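Local atomic coordinates of alpha-catenin-like protein hmp-1 (Caenorhabditis elegans, PDB entry 5H5M), a protein that binds beta-catenin and actin filaments as part of the cadherin-catenin complex at adherens junctions and is required for cell migration and shape change during body enclosure and elongation. Residues A49-E52 / S53-E56; T145-R148 / S149-Q153; A196-L199 / L200-P204; S282-G285 / R286-V290. All coordinates share one frame; numbering follows the deposited sequence.

Contact 1 (A49-E52 / S53-E56)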
loop_
_atom_site.group_PDB
_atom_site.type_symbol
_atom_site.label_atom_id
_atom_site.label_comp_id
_atom_site.label_asym_id
_atom_site.label_seq_id
_atom_site.Cartn_x
_atom_site.Cartn_y
_atom_site.Cartn_z
ATOM N N ALA A 49 -9.793 -3.185 -9.642
ATOM C CA ALA A 49 -9.077 -2.776 -10.846
ATOM C C ALA A 49 -9.497 -1.386 -11.320
ATOM O O ALA A 49 -8.652 -0.566 -11.681
ATOM C CB ALA A 49 -9.291 -3.797 -11.962
ATOM N N ASP A 50 -10.802 -1.124 -11.312
ATOM C CA ASP A 50 -11.339 0.122 -11.854
ATOM C C ASP A 50 -11.541 1.205 -10.805
ATOM O O ASP A 50 -12.430 2.043 -10.936
ATOM C CB ASP A 50 -12.664 -0.131 -12.571
ATOM C CG ASP A 50 -12.500 -0.986 -13.806
ATOM O OD1 ASP A 50 -11.428 -0.908 -14.443
ATOM O OD2 ASP A 50 -13.440 -1.734 -14.140
ATOM N N ALA A 51 -10.726 1.184 -9.758
ATOM C CA ALA A 51 -10.631 2.330 -8.870
ATOM C C ALA A 51 -9.676 3.323 -9.522
ATOM O O ALA A 51 -8.649 2.922 -10.070
ATOM C CB ALA A 51 -10.143 1.920 -7.491
ATOM N N GLU A 52 -10.008 4.610 -9.486
ATOM C CA GLU A 52 -9.149 5.600 -10.132
ATOM C C GLU A 52 -7.961 5.980 -9.252
ATOM O O GLU A 52 -7.219 6.912 -9.564
ATOM C CB GLU A 52 -9.942 6.849 -10.517
ATOM C CG GLU A 52 -10.033 7.059 -12.025
ATOM C CD GLU A 52 -8.672 7.025 -12.708
ATOM O OE1 GLU A 52 -8.003 8.079 -12.758
ATOM O OE2 GLU A 52 -8.267 5.946 -13.194
ATOM N N SER A 53 -7.783 5.248 -8.158
ATOM C CA SER A 53 -6.574 5.355 -7.360
ATOM C C SER A 53 -5.648 4.194 -7.714
ATOM O O SER A 53 -4.448 4.231 -7.439
ATOM C CB SER A 53 -6.901 5.354 -5.866
ATOM O OG SER A 53 -7.644 4.201 -5.508
ATOM N N THR A 54 -6.220 3.164 -8.336
ATOM C CA THR A 54 -5.464 1.975 -8.723
ATOM C C THR A 54 -4.512 2.290 -9.876
ATOM O O THR A 54 -4.870 3.012 -10.804
ATOM C CB THR A 54 -6.409 0.815 -9.124
ATOM O OG1 THR A 54 -7.266 0.489 -8.022
ATOM C CG2 THR A 54 -5.619 -0.426 -9.522
ATOM N N ARG A 55 -3.297 1.753 -9.806
ATOM C CA ARG A 55 -2.293 1.984 -10.841
ATOM C C ARG A 55 -2.627 1.227 -12.127
ATOM O O ARG A 55 -3.209 0.141 -12.090
ATOM C CB ARG A 55 -0.903 1.589 -10.334
ATOM C CG ARG A 55 -0.260 2.627 -9.407
ATOM C CD ARG A 55 0.953 2.055 -8.683
ATOM N NE ARG A 55 1.747 3.080 -8.005
ATOM C CZ ARG A 55 1.450 3.606 -6.819
ATOM N NH1 ARG A 55 0.361 3.218 -6.166
ATOM N NH2 ARG A 55 2.240 4.526 -6.283
ATOM N N GLU A 56 -2.247 1.810 -13.261
ATOM C CA GLU A 56 -2.638 1.299 -14.573
ATOM C C GLU A 56 -2.111 -0.101 -14.876
ATOM O O GLU A 56 -2.852 -0.956 -15.358
ATOM C CB GLU A 56 -2.176 2.263 -15.668
ATOM C CG GLU A 56 -2.493 1.799 -17.084
ATOM C CD GLU A 56 -3.985 1.711 -17.360
ATOM O OE1 GLU A 56 -4.776 2.346 -16.628
ATOM O OE2 GLU A 56 -4.369 1.003 -18.316
#
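The flat peptide group that carries the Ala51 carbonyl meets Thr54 over one face: Thr54 N stands above the carbonyl plane, 65° out of it, and gives its hydrogen to Ala51 O at 3.0 Å. With an N-H...O angle of 144° the bond is bent, as the tight curve of a type I beta turn from Ala51 to Thr54 requires. The methyl of Ala51 points at the other arm, and its CB lies 3.3 Å from Thr54 OG1; a methyl is short enough to fit against the threonine hydroxyl. Thr54 is placed by its first torsion (chi1 -59°), which sets OG1 beside its own backbone N, where it hydrogen-bonds Ile48 O, and swings CG2 the other way, to 3.7 Å from Ala49 O. The beta-branched threonine thus offers a hydroxyl to Ile48 and a methyl to Ala49, both at the end of the preceding helix. Ser53, at the bend, turns its CB away from the other arm; its OG, 3.9 Å from Ala51 CB, is hydrogen-bonded to His118 NE2. Arg55 then takes the N-cap position, and its guanidinium makes salt bridges to Asp121 and Glu250. The turn therefore joins helix 27-49 to helix 56-80, in the M domain of this vinculin-family protein, while His118 and Asp117 of helix 92-122 pack against Thr54 and Arg55.

Contact 2 (T145-R148 / S149-Q153)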
loop_
_atom_site.group_PDB
_atom_site.type_symbol
_atom_site.label_atom_id
_atom_site.label_comp_id
_atom_site.label_asym_id
_atom_site.label_seq_id
_atom_site.Cartn_x
_atom_site.Cartn_y
_atom_site.Cartn_z
ATOM N N THR A 145 -3.314 27.429 7.939
ATOM C CA THR A 145 -4.118 26.504 8.725
ATOM C C THR A 145 -5.253 25.934 7.878
ATOM O O THR A 145 -5.478 24.728 7.873
ATOM C CB THR A 145 -4.699 27.174 9.989
ATOM O OG1 THR A 145 -3.629 27.618 10.832
ATOM C CG2 THR A 145 -5.565 26.189 10.763
ATOM N N ARG A 146 -5.945 26.803 7.145
ATOM C CA ARG A 146 -7.050 26.368 6.296
ATOM C C ARG A 146 -6.566 25.479 5.154
ATOM O O ARG A 146 -7.240 24.517 4.783
ATOM C CB ARG A 146 -7.809 27.575 5.746
ATOM C CG ARG A 146 -8.445 28.422 6.836
ATOM C CD ARG A 146 -9.661 29.175 6.336
ATOM N NE ARG A 146 -10.237 30.017 7.382
ATOM C CZ ARG A 146 -11.081 29.582 8.313
ATOM N NH1 ARG A 146 -11.452 28.310 8.336
ATOM N NH2 ARG A 146 -11.552 30.420 9.226
ATOM N N TYR A 147 -5.399 25.800 4.602
ATOM C CA TYR A 147 -4.791 24.950 3.585
ATOM C C TYR A 147 -4.411 23.594 4.178
ATOM O O TYR A 147 -4.768 22.546 3.635
ATOM C CB TYR A 147 -3.559 25.620 2.970
ATOM C CG TYR A 147 -2.828 24.726 1.993
ATOM C CD1 TYR A 147 -3.373 24.434 0.749
ATOM C CD2 TYR A 147 -1.604 24.160 2.321
ATOM C CE1 TYR A 147 -2.715 23.607 -0.144
ATOM C CE2 TYR A 147 -0.938 23.333 1.433
ATOM C CZ TYR A 147 -1.498 23.060 0.202
ATOM O OH TYR A 147 -0.840 22.239 -0.685
ATOM N N ARG A 148 -3.693 23.619 5.297
ATOM C CA ARG A 148 -3.260 22.389 5.953
ATOM C C ARG A 148 -4.451 21.614 6.516
ATOM O O ARG A 148 -4.407 20.389 6.615
ATOM C CB ARG A 148 -2.252 22.694 7.063
ATOM C CG ARG A 148 -0.919 23.225 6.562
ATOM C CD ARG A 148 -0.289 22.273 5.560
ATOM N NE ARG A 148 0.920 22.833 4.961
ATOM C CZ ARG A 148 1.640 22.222 4.025
ATOM N NH1 ARG A 148 1.273 21.028 3.583
ATOM N NH2 ARG A 148 2.726 22.803 3.533
ATOM N N SER A 149 -5.508 22.333 6.889
ATOM C CA SER A 149 -6.752 21.700 7.317
ATOM C C SER A 149 -7.334 20.868 6.184
ATOM O O SER A 149 -7.708 19.711 6.373
ATOM C CB SER A 149 -7.770 22.748 7.776
ATOM O OG SER A 149 -9.029 22.158 8.038
ATOM N N LYS A 150 -7.400 21.473 5.003
ATOM C CA LYS A 150 -7.914 20.804 3.816
ATOM C C LYS A 150 -7.079 19.575 3.468
ATOM O O LYS A 150 -7.619 18.505 3.191
ATOM C CB LYS A 150 -7.944 21.780 2.638
ATOM C CG LYS A 150 -8.368 21.165 1.319
ATOM C CD LYS A 150 -8.354 22.209 0.210
ATOM C CE LYS A 150 -8.682 21.597 -1.139
ATOM N NZ LYS A 150 -8.663 22.619 -2.225
ATOM N N MET A 151 -5.759 19.733 3.491
ATOM C CA MET A 151 -4.850 18.637 3.177
ATOM C C MET A 151 -4.959 17.508 4.195
ATOM O O MET A 151 -4.982 16.334 3.825
ATOM C CB MET A 151 -3.405 19.138 3.103
ATOM C CG MET A 151 -3.180 20.187 2.030
ATOM S SD MET A 151 -3.832 19.679 0.426
ATOM C CE MET A 151 -2.839 18.223 0.101
ATOM N N PHE A 152 -5.022 17.865 5.475
ATOM C CA PHE A 152 -5.176 16.871 6.532
ATOM C C PHE A 152 -6.459 16.058 6.352
ATOM O O PHE A 152 -6.456 14.837 6.522
ATOM C CB PHE A 152 -5.179 17.535 7.911
ATOM C CG PHE A 152 -5.691 16.641 9.004
ATOM C CD1 PHE A 152 -4.875 15.665 9.555
ATOM C CD2 PHE A 152 -6.988 16.768 9.474
ATOM C CE1 PHE A 152 -5.342 14.833 10.560
ATOM C CE2 PHE A 152 -7.462 15.937 10.474
ATOM C CZ PHE A 152 -6.637 14.967 11.019
ATOM N N GLN A 153 -7.551 16.740 6.013
ATOM C CA GLN A 153 -8.839 16.078 5.836
ATOM C C GLN A 153 -8.797 15.110 4.657
ATOM O O GLN A 153 -9.310 13.994 4.743
ATOM C CB GLN A 153 -9.955 17.106 5.637
ATOM C CG GLN A 153 -11.326 16.494 5.394
ATOM C CD GLN A 153 -11.858 15.739 6.603
ATOM O OE1 GLN A 153 -11.964 16.291 7.698
ATOM N NE2 GLN A 153 -12.191 14.469 6.407
#
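Met151 reaches back one helical turn to Tyr147. CB begins 3.7 Å from Tyr147 O, the carbonyl that also accepts the backbone bond from Met151 N. CG, set beside its own backbone N (chi1 -61°), packs on Tyr147 O at 3.3 Å and lies over one face of the phenol, 4.0 Å from the ring centroid and 17° off the normal, a CH-pi contact offset toward the rim. SD comes next and stands obliquely to the ring, 4.6 Å from the centroid and 4.1 Å from Tyr147 OH. It is the bend at chi2 that brings this polarisable sulfur beside the ring. The ring in turn holds its edge to Arg148: Tyr147 CE2 sits over the centre of the guanidinium face, 3.8 Å above its plane. An alanine at Met151 would strip off CG and the sulfur, and the tyrosine ring would probably lose the cover on that face and gain freedom to turn. On the buried side of the helix, Thr145 packs against helices 128-137 and 173-202, and Phe152 meets Trp220 edge-to-face. The pair is a Met-aromatic contact with i to i+4 spacing, on the more open side of a helix in an all-helical bundle.

Contact 3 (A196-L199 / L200-P204); sequences AAIL and LCHQP
Ile198 and His202 lie side by side and point the same way, one turn apart on helix 173-202. The branch that touches is CG2 of Ile198, which meets the imidazole at CE1, 3.7 Å away. Both side chains owe this to their first torsions: CG2 stands anti to the isoleucine backbone N, while the histidine CG is folded beside its own N (chi1 -70°). That fold also lays one face of the ring across Ile198 O, which sits 3.4 Å above the ring plane and toward its rim. The same oxygen accepts the backbone bond from His202 N at 3.2 Å. The next bond, Gln203 N to Leu199 O, is weak at 3.3 Å, as befits a chain already leaving helical geometry at Gln203. Small Ala196 and Ala197, together with Leu200 and Cys201, face inward: Leu200 lies on Ala209 and Met213 of helix 207-233, and Cys201 on Ala137. Histidine suits the outer position because it offers a flat surface to the isoleucine and a ring nitrogen, NE2, to Glu142 in a weak hydrogen bond. The other carboxylate oxygen of Glu142 takes the salt bridge from Arg146; the carboxylate would tend to favour a protonated imidazole, whereas the arginine would oppose it.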
loop_
_atom_site.group_PDB
_atom_site.type_symbol
_atom_site.label_atom_id
_atom_site.label_comp_id
_atom_site.label_asym_id
_atom_site.label_seq_id
_atom_site.Cartn_x
_atom_site.Cartn_y
_atom_site.Cartn_z
ATOM N N ALA A 196 -10.492 21.897 15.626
ATOM C CA ALA A 196 -9.711 22.209 16.821
ATOM C C ALA A 196 -8.515 23.094 16.471
ATOM O O ALA A 196 -8.117 23.957 17.255
ATOM C CB ALA A 196 -9.243 20.934 17.502
ATOM N N ALA A 197 -7.951 22.871 15.289
ATOM C CA ALA A 197 -6.817 23.657 14.816
ATOM C C ALA A 197 -7.265 25.050 14.391
ATOM O O ALA A 197 -6.563 26.033 14.620
ATOM C CB ALA A 197 -6.119 22.946 13.666
ATOM N N ILE A 198 -8.437 25.121 13.766
ATOM C CA ILE A 198 -9.018 26.396 13.366
ATOM C C ILE A 198 -9.271 27.259 14.596
ATOM O O ILE A 198 -9.008 28.462 14.587
ATOM C CB ILE A 198 -10.340 26.208 12.594
ATOM C CG1 ILE A 198 -10.137 25.285 11.393
ATOM C CG2 ILE A 198 -10.887 27.552 12.135
ATOM C CD1 ILE A 198 -9.142 25.811 10.380
ATOM N N LEU A 199 -9.774 26.630 15.656
ATOM C CA LEU A 199 -10.034 27.319 16.916
ATOM C C LEU A 199 -8.738 27.803 17.553
ATOM O O LEU A 199 -8.675 28.911 18.086
ATOM C CB LEU A 199 -10.790 26.404 17.885
ATOM C CG LEU A 199 -12.207 26.014 17.453
ATOM C CD1 LEU A 199 -12.800 24.958 18.380
ATOM C CD2 LEU A 199 -13.101 27.247 17.386
ATOM N N LEU A 200 -7.704 26.967 17.495
ATOM C CA LEU A 200 -6.404 27.332 18.039
ATOM C C LEU A 200 -5.783 28.471 17.237
ATOM O O LEU A 200 -5.186 29.385 17.804
ATOM C CB LEU A 200 -5.460 26.130 18.058
ATOM C CG LEU A 200 -4.023 26.452 18.479
ATOM C CD1 LEU A 200 -3.996 27.082 19.869
ATOM C CD2 LEU A 200 -3.137 25.210 18.424
ATOM N N CYS A 201 -5.934 28.409 15.918
ATOM C CA CYS A 201 -5.408 29.441 15.029
ATOM C C CYS A 201 -5.963 30.823 15.367
ATOM O O CYS A 201 -5.236 31.816 15.346
ATOM C CB CYS A 201 -5.724 29.097 13.572
ATOM S SG CYS A 201 -5.238 30.364 12.385
ATOM N N HIS A 202 -7.251 30.877 15.688
ATOM C CA HIS A 202 -7.918 32.143 15.963
ATOM C C HIS A 202 -7.589 32.699 17.350
ATOM O O HIS A 202 -7.763 33.891 17.597
ATOM C CB HIS A 202 -9.433 31.984 15.801
ATOM C CG HIS A 202 -9.870 31.791 14.380
ATOM N ND1 HIS A 202 -11.113 31.299 14.044
ATOM C CD2 HIS A 202 -9.230 32.027 13.214
ATOM C CE1 HIS A 202 -11.218 31.239 12.728
ATOM N NE2 HIS A 202 -10.092 31.676 12.199
ATOM N N GLN A 203 -7.121 31.839 18.253
ATOM C CA GLN A 203 -6.726 32.269 19.600
ATOM C C GLN A 203 -5.466 31.544 20.082
ATOM O O GLN A 203 -5.526 30.771 21.039
ATOM C CB GLN A 203 -7.857 32.025 20.602
ATOM C CG GLN A 203 -9.193 32.655 20.242
ATOM C CD GLN A 203 -10.175 32.620 21.393
ATOM O OE1 GLN A 203 -9.873 33.080 22.493
ATOM N NE2 GLN A 203 -11.357 32.071 21.146
ATOM N N PRO A 204 -4.318 31.803 19.436
ATOM C CA PRO A 204 -3.102 31.008 19.656
ATOM C C PRO A 204 -2.499 31.137 21.057
ATOM O O PRO A 204 -1.805 30.220 21.500
ATOM C CB PRO A 204 -2.126 31.561 18.605
ATOM C CG PRO A 204 -2.967 32.353 17.649
ATOM C CD PRO A 204 -4.091 32.887 18.467
#

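Contact 4 (S282-G285 / R286-V290); sequences SIRG and RALRV
Ser282 O receives Arg286 N at 2.9 Å, with an N-H...O angle of 168°, and the arginine's own CG packs on the same oxygen at 3.2 Å. From there the Arg286 chain runs along the helix past Ser282, bends at chi3, and brings NH2 to 4.2 Å from Ser282 CB. Serine suits this place: it is small enough for the arginine to pass, and its OG is hydrogen-bonded to Cys278 O of the previous turn. The buried guanidinium is matched by salt bridges from NE to Asp251 and from NH1 to Asp121, which tie this helix of the M domain to helices 237-260 and 92-122. A methionine in place of Arg286 would have no guanidinium, and Asp251 and Asp121 would probably be left without this positive partner. Across the helix, the extended chain of Arg284 and the side chain of Leu288 run side by side, Leu288 CD1 lying 4.2 Å from both CG and NE of Arg284, a loose contact. Ile283 and Ala287 instead face Val362 of helix 345-374, apolar residues toward an apolar neighbour. Such i to i+4 backbone bonds and an apolar face are typical of a helix in a bundle.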
loop_
_atom_site.group_PDB
_atom_site.type_symbol
_atom_site.label_atom_id
_atom_site.label_comp_id
_atom_site.label_asym_id
_atom_site.label_seq_id
_atom_site.Cartn_x
_atom_site.Cartn_y
_atom_site.Cartn_z
ATOM N N SER A 282 8.590 11.041 -0.509
ATOM C CA SER A 282 7.913 9.749 -0.626
ATOM C C SER A 282 8.880 8.603 -0.362
ATOM O O SER A 282 8.562 7.662 0.365
ATOM C CB SER A 282 7.276 9.583 -2.010
ATOM O OG SER A 282 6.236 10.522 -2.221
ATOM N N ILE A 283 10.058 8.687 -0.968
ATOM C CA ILE A 283 11.087 7.670 -0.800
ATOM C C ILE A 283 11.478 7.522 0.668
ATOM O O ILE A 283 11.577 6.409 1.183
ATOM C CB ILE A 283 12.327 8.000 -1.643
ATOM C CG1 ILE A 283 11.984 7.884 -3.127
ATOM C CG2 ILE A 283 13.484 7.078 -1.288
ATOM C CD1 ILE A 283 13.137 8.159 -4.057
ATOM N N ARG A 284 11.677 8.648 1.344
ATOM C CA ARG A 284 12.030 8.626 2.758
ATOM C C ARG A 284 10.938 7.946 3.586
ATOM O O ARG A 284 11.223 7.068 4.403
ATOM C CB ARG A 284 12.277 10.045 3.277
ATOM C CG ARG A 284 12.600 10.097 4.760
ATOM C CD ARG A 284 12.839 11.518 5.252
ATOM N NE ARG A 284 13.109 11.537 6.688
ATOM C CZ ARG A 284 14.326 11.502 7.223
ATOM N NH1 ARG A 284 15.399 11.463 6.443
ATOM N NH2 ARG A 284 14.472 11.518 8.542
ATOM N N GLY A 285 9.692 8.355 3.359
ATOM C CA GLY A 285 8.559 7.806 4.077
ATOM C C GLY A 285 8.396 6.310 3.880
ATOM O O GLY A 285 8.201 5.571 4.844
ATOM N N ARG A 286 8.480 5.866 2.630
ATOM C CA ARG A 286 8.349 4.450 2.307
ATOM C C ARG A 286 9.487 3.632 2.913
ATOM O O ARG A 286 9.269 2.538 3.438
ATOM C CB ARG A 286 8.318 4.242 0.792
ATOM C CG ARG A 286 7.128 4.869 0.076
ATOM C CD ARG A 286 7.053 4.368 -1.360
ATOM N NE ARG A 286 6.535 5.371 -2.285
ATOM C CZ ARG A 286 5.244 5.552 -2.553
ATOM N NH1 ARG A 286 4.324 4.804 -1.957
ATOM N NH2 ARG A 286 4.873 6.489 -3.414
ATOM N N ALA A 287 10.700 4.170 2.833
ATOM C CA ALA A 287 11.879 3.503 3.370
ATOM C C ALA A 287 11.757 3.303 4.874
ATOM O O ALA A 287 12.122 2.251 5.401
ATOM C CB ALA A 287 13.141 4.299 3.040
ATOM N N LEU A 288 11.238 4.313 5.563
ATOM C CA LEU A 288 11.076 4.230 7.008
ATOM C C LEU A 288 9.956 3.256 7.380
ATOM O O LEU A 288 10.025 2.581 8.411
ATOM C CB LEU A 288 10.810 5.616 7.600
ATOM C CG LEU A 288 12.041 6.527 7.654
ATOM C CD1 LEU A 288 11.704 7.903 8.224
ATOM C CD2 LEU A 288 13.154 5.868 8.459
ATOM N N ARG A 289 8.929 3.182 6.538
ATOM C CA ARG A 289 7.863 2.201 6.729
ATOM C C ARG A 289 8.412 0.781 6.595
ATOM O O ARG A 289 8.048 -0.108 7.364
ATOM C CB ARG A 289 6.729 2.437 5.730
ATOM C CG ARG A 289 5.765 3.533 6.146
ATOM C CD ARG A 289 4.814 3.034 7.233
ATOM N NE ARG A 289 3.809 2.126 6.683
ATOM C CZ ARG A 289 3.300 1.082 7.331
ATOM N NH1 ARG A 289 3.701 0.792 8.563
ATOM N NH2 ARG A 289 2.395 0.319 6.738
ATOM N N VAL A 290 9.294 0.581 5.620
ATOM C CA VAL A 290 9.972 -0.698 5.434
ATOM C C VAL A 290 10.756 -1.080 6.691
ATOM O O VAL A 290 10.720 -2.228 7.131
ATOM C CB VAL A 290 10.926 -0.659 4.215
ATOM C CG1 VAL A 290 11.922 -1.820 4.254
ATOM C CG2 VAL A 290 10.134 -0.671 2.923
#

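Overall arrangement
Along the chain the four contacts come in series; none crosses or encloses another, since each joins residues within one continuous stretch. Contact 1 alone closes a turn, between helices 27-49 and 56-80; contacts 2 and 4 lie within helices, and contact 3 at the C-terminal end of one. Contacts 2 and 3 sit on successive helices, 142-166 and 173-202, and touch: Thr145 OG1 is 3.5 Å from Cys201 SG, and Thr145 also packs on Ile198. Contact 4 comes later, on helix 276-300, its nearest atoms about 4 Å from those of contact 1. Arg55 and Arg286 bind the two carboxylate oxygens of Asp121, so this acid links contacts 1 and 4 near the middle of the M domain.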